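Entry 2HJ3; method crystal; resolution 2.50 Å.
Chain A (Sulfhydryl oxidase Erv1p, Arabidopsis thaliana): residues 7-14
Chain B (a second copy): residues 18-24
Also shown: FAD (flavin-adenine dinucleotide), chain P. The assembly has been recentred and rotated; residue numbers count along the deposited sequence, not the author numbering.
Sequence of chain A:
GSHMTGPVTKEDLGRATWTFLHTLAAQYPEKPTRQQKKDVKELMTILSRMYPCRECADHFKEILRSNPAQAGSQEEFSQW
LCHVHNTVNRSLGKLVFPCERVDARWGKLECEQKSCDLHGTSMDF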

# COMPACT_ATOMS: atom_id res chain seq x y z
N PRO A 7 3.73 -19.08 -1.30
CA PRO A 7 4.58 -17.87 -1.27
C PRO A 7 3.87 -16.74 -0.53
O PRO A 7 2.64 -16.68 -0.49
CB PRO A 7 4.84 -17.49 -2.72
CG PRO A 7 3.57 -18.02 -3.40
CD PRO A 7 3.31 -19.37 -2.69
N VAL A 8 4.65 -15.83 0.05
CA VAL A 8 4.10 -14.69 0.79
C VAL A 8 3.08 -15.11 1.84
O VAL A 8 1.91 -15.36 1.54
CB VAL A 8 3.45 -13.67 -0.19
CG1 VAL A 8 2.66 -12.63 0.59
CG2 VAL A 8 4.53 -12.98 -1.01
N THR A 9 3.54 -15.19 3.09
CA THR A 9 2.67 -15.55 4.20
C THR A 9 2.06 -14.30 4.81
O THR A 9 2.38 -13.18 4.40
CB THR A 9 3.47 -16.29 5.31
OG1 THR A 9 4.49 -15.42 5.82
CG2 THR A 9 4.11 -17.55 4.77
N LYS A 10 1.17 -14.49 5.77
CA LYS A 10 0.53 -13.38 6.46
C LYS A 10 1.60 -12.43 6.99
O LYS A 10 1.42 -11.21 6.99
CB LYS A 10 -0.31 -13.93 7.62
CG LYS A 10 -0.87 -12.87 8.55
CD LYS A 10 -1.29 -13.47 9.89
CE LYS A 10 -2.42 -14.49 9.73
NZ LYS A 10 -2.92 -14.97 11.05
N GLU A 11 2.71 -13.00 7.44
CA GLU A 11 3.81 -12.21 7.99
C GLU A 11 4.57 -11.42 6.93
O GLU A 11 4.93 -10.27 7.16
CB GLU A 11 4.79 -13.09 8.77
CG GLU A 11 4.21 -13.75 10.02
CD GLU A 11 3.28 -14.92 9.70
OE1 GLU A 11 3.62 -15.71 8.80
OE2 GLU A 11 2.23 -15.05 10.36
N ASP A 12 4.82 -12.03 5.77
CA ASP A 12 5.53 -11.33 4.70
C ASP A 12 4.71 -10.14 4.21
O ASP A 12 5.26 -9.08 3.92
CB ASP A 12 5.81 -12.27 3.52
CG ASP A 12 6.83 -13.35 3.85
OD1 ASP A 12 7.97 -13.01 4.22
OD2 ASP A 12 6.49 -14.55 3.71
N LEU A 13 3.40 -10.33 4.13
CA LEU A 13 2.50 -9.28 3.68
C LEU A 13 2.57 -8.13 4.68
O LEU A 13 2.79 -6.98 4.30
CB LEU A 13 1.06 -9.80 3.59
CG LEU A 13 0.01 -8.83 3.04
CD1 LEU A 13 0.30 -8.58 1.57
CD2 LEU A 13 -1.39 -9.40 3.20
N GLY A 14 2.40 -8.47 5.96
CA GLY A 14 2.46 -7.48 7.02
C GLY A 14 3.73 -6.65 7.01
O GLY A 14 3.66 -5.43 7.05
PA FAD P . 10.75 -5.59 -7.96
O1A FAD P . 10.66 -4.89 -9.27
O2A FAD P . 10.65 -4.92 -6.62
O5B FAD P . 10.14 -6.98 -7.60
C5B FAD P . 9.15 -7.70 -6.90
C4B FAD P . 9.57 -9.12 -7.23
O4B FAD P . 8.27 -9.43 -7.80
C3B FAD P . 10.62 -9.79 -8.16
O3B FAD P . 11.84 -10.14 -7.50
C2B FAD P . 9.86 -10.85 -8.82
O2B FAD P . 9.69 -12.02 -8.08
C1B FAD P . 8.51 -10.15 -9.02
N9A FAD P . 8.17 -9.45 -10.22
C8A FAD P . 8.92 -8.74 -11.19
N7A FAD P . 8.34 -8.25 -12.24
C5A FAD P . 7.01 -8.61 -12.03
C6A FAD P . 5.82 -8.47 -12.77
N6A FAD P . 5.88 -7.89 -13.98
N1A FAD P . 4.65 -9.01 -12.24
C2A FAD P . 4.56 -9.73 -11.09
N3A FAD P . 5.76 -9.82 -10.35
C4A FAD P . 6.96 -9.27 -10.89
N1 FAD P . 12.24 2.68 -8.78
C2 FAD P . 13.05 3.58 -9.44
O2 FAD P . 14.29 3.64 -9.28
N3 FAD P . 12.31 4.38 -10.29
C4 FAD P . 10.91 4.29 -10.49
O4 FAD P . 10.47 5.22 -11.24
C4X FAD P . 10.16 3.34 -9.81
N5 FAD P . 8.72 3.24 -9.83
C5X FAD P . 7.91 2.39 -9.03
C6 FAD P . 6.51 2.46 -9.09
C7 FAD P . 5.73 1.63 -8.23
C7M FAD P . 4.21 1.80 -8.29
C8 FAD P . 6.36 0.70 -7.34
C8M FAD P . 5.73 -0.33 -6.41
C9 FAD P . 7.76 0.66 -7.30
C9A FAD P . 8.61 1.50 -8.07
N10 FAD P . 10.08 1.63 -8.20
C10 FAD P . 10.88 2.51 -8.90
C1' FAD P . 10.85 0.60 -7.58
C2' FAD P . 11.20 -0.63 -8.35
O2' FAD P . 10.16 -0.92 -9.34
C3' FAD P . 11.74 -1.77 -7.53
O3' FAD P . 10.70 -2.25 -6.70
C4' FAD P . 13.13 -1.90 -6.92
O4' FAD P . 14.12 -1.41 -7.86
C5' FAD P . 13.59 -3.26 -6.58
O5' FAD P . 13.69 -4.20 -7.65
P FAD P . 13.69 -5.74 -7.38
O1P FAD P . 14.62 -6.00 -8.48
O2P FAD P . 13.94 -6.19 -6.00
O3P FAD P . 12.23 -6.17 -7.93
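Chain B (18-24) WTFLHTL

Chain B contributes a single stretch of helix to this contact. Residues 18-24 have phi between -54° and -72° and psi between -34° and -57°, and three i to i+4 backbone hydrogen bonds confirm the assignment: H22(B) N to W18(B) O at 2.8 Å, T23(B) N to T19(B) O at 3.1 Å and L24(B) N to F20(B) O at 2.8 Å. The helix begins before this segment and runs on after it. It lies against the start of a helix in chain A, residues 10-14, together with the loop that leads into it. The two axes approach to 9.8 Å, and their N-to-C directions make an angle of 127°, so the helices run obliquely, nearer to antiparallel than to parallel. The closest backbone register pairs L13(A) with F20(B), whose CA atoms are 6.2 Å apart.

The contact between the stretches is made by packing, with no hydrogen bond across it, and it buries 225 Å² in total. L13(A) gives the largest share on its side, 66 Å². Its CA-to-CB bond points sideways, but with chi1 in t and chi2 in p the end of the side chain comes nearer to chain B. There CD1 of L13(A) lies 3.5 Å from CB of T23(B), 4.2 Å from CA of F20(B) and 4.2 Å from O of T19(B), so one methyl group touches three residues along the helix. V8(A), in the loop, points toward chain B and spans one helical turn: its CG2 is 4.0 Å from CG2 of T19(B), and its CG1 is 3.6 Å from OG1 of T23(B). The two threonines are four residues apart and both point toward chain A, which explains why they carry most of the area covered on chain B, 45 and 47 Å². L21(B) points away and takes no part.

Several polar groups near the contact are bonded within their own stretch. T23(B) OG1 donates to T19(B) O, one turn earlier, across a very short 2.5 Å; the hydroxyl facing V8(A) is therefore occupied by its own helix. In chain A, T9(A) occupies the N-cap position, and its backbone N donates to OD2 of D12(A) at 3.1 Å with an almost linear angle of 178°. This bond ties the residue before the helix to its first turn. Backbone bonds from L13(A) N to T9(A) O, 3.0 Å, and from G14(A) N to K10(A) O, 3.1 Å, continue the helical pattern.

The flavin cofactor is met by W18(B) and H22(B), neither of which loses area to the chain A stretch. W18(B) NE1 donates a hydrogen bond to FAD O2' at 3.3 Å and 164°, while FAD C8M sits over one face of the indole, 3.2 Å from CE2 of W18(B). One turn on, FAD C2A lies over a face of the imidazole, 3.4 Å from CE1 of H22(B). The same helix thus presents threonines to chain A and aromatic rings to the cofactor.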

# COMPACT_ATOMS: atom_id res chain seq x y z
N TRP B 18 5.34 -3.79 -4.23
CA TRP B 18 4.91 -4.82 -5.18
C TRP B 18 4.37 -6.05 -4.45
O TRP B 18 3.41 -6.68 -4.89
CB TRP B 18 6.06 -5.23 -6.12
CG TRP B 18 6.44 -4.15 -7.07
CD1 TRP B 18 7.65 -3.49 -7.15
CD2 TRP B 18 5.59 -3.53 -8.05
NE1 TRP B 18 7.59 -2.51 -8.11
CE2 TRP B 18 6.34 -2.51 -8.68
CE3 TRP B 18 4.26 -3.74 -8.45
CZ2 TRP B 18 5.81 -1.70 -9.69
CZ3 TRP B 18 3.73 -2.93 -9.46
CH2 TRP B 18 4.51 -1.92 -10.07
N THR B 19 4.99 -6.41 -3.33
CA THR B 19 4.52 -7.55 -2.57
C THR B 19 3.09 -7.28 -2.10
O THR B 19 2.24 -8.15 -2.14
CB THR B 19 5.41 -7.83 -1.34
OG1 THR B 19 6.73 -8.17 -1.78
CG2 THR B 19 4.85 -8.99 -0.52
N PHE B 20 2.84 -6.05 -1.66
CA PHE B 20 1.52 -5.66 -1.20
C PHE B 20 0.53 -5.69 -2.37
O PHE B 20 -0.50 -6.38 -2.32
CB PHE B 20 1.57 -4.26 -0.57
CG PHE B 20 0.22 -3.61 -0.42
CD1 PHE B 20 -0.75 -4.18 0.39
CD2 PHE B 20 -0.10 -2.47 -1.14
CE1 PHE B 20 -2.03 -3.63 0.48
CE2 PHE B 20 -1.38 -1.90 -1.05
CZ PHE B 20 -2.35 -2.48 -0.24
N LEU B 21 0.85 -4.94 -3.41
CA LEU B 21 -0.01 -4.85 -4.59
C LEU B 21 -0.36 -6.21 -5.18
O LEU B 21 -1.53 -6.56 -5.32
CB LEU B 21 0.67 -3.99 -5.66
CG LEU B 21 0.86 -2.53 -5.25
CD1 LEU B 21 1.61 -1.77 -6.33
CD2 LEU B 21 -0.50 -1.91 -4.98
N HIS B 22 0.67 -6.96 -5.53
CA HIS B 22 0.48 -8.27 -6.13
C HIS B 22 -0.29 -9.23 -5.24
O HIS B 22 -1.05 -10.06 -5.73
CB HIS B 22 1.83 -8.85 -6.52
CG HIS B 22 2.49 -8.13 -7.67
ND1 HIS B 22 1.88 -7.99 -8.90
CD2 HIS B 22 3.69 -7.51 -7.77
CE1 HIS B 22 2.68 -7.32 -9.71
NE2 HIS B 22 3.79 -7.02 -9.05
N THR B 23 -0.11 -9.14 -3.92
CA THR B 23 -0.85 -10.03 -3.04
C THR B 23 -2.30 -9.55 -3.04
O THR B 23 -3.23 -10.36 -3.03
CB THR B 23 -0.31 -9.99 -1.60
OG1 THR B 23 1.09 -10.25 -1.62
CG2 THR B 23 -1.01 -11.04 -0.74
N LEU B 24 -2.48 -8.24 -3.06
CA LEU B 24 -3.82 -7.67 -3.10
C LEU B 24 -4.50 -8.13 -4.39
O LEU B 24 -5.65 -8.54 -4.38
CB LEU B 24 -3.74 -6.14 -3.06
CG LEU B 24 -5.07 -5.39 -3.17
CD1 LEU B 24 -5.79 -5.41 -1.83
CD2 LEU B 24 -4.83 -3.96 -3.59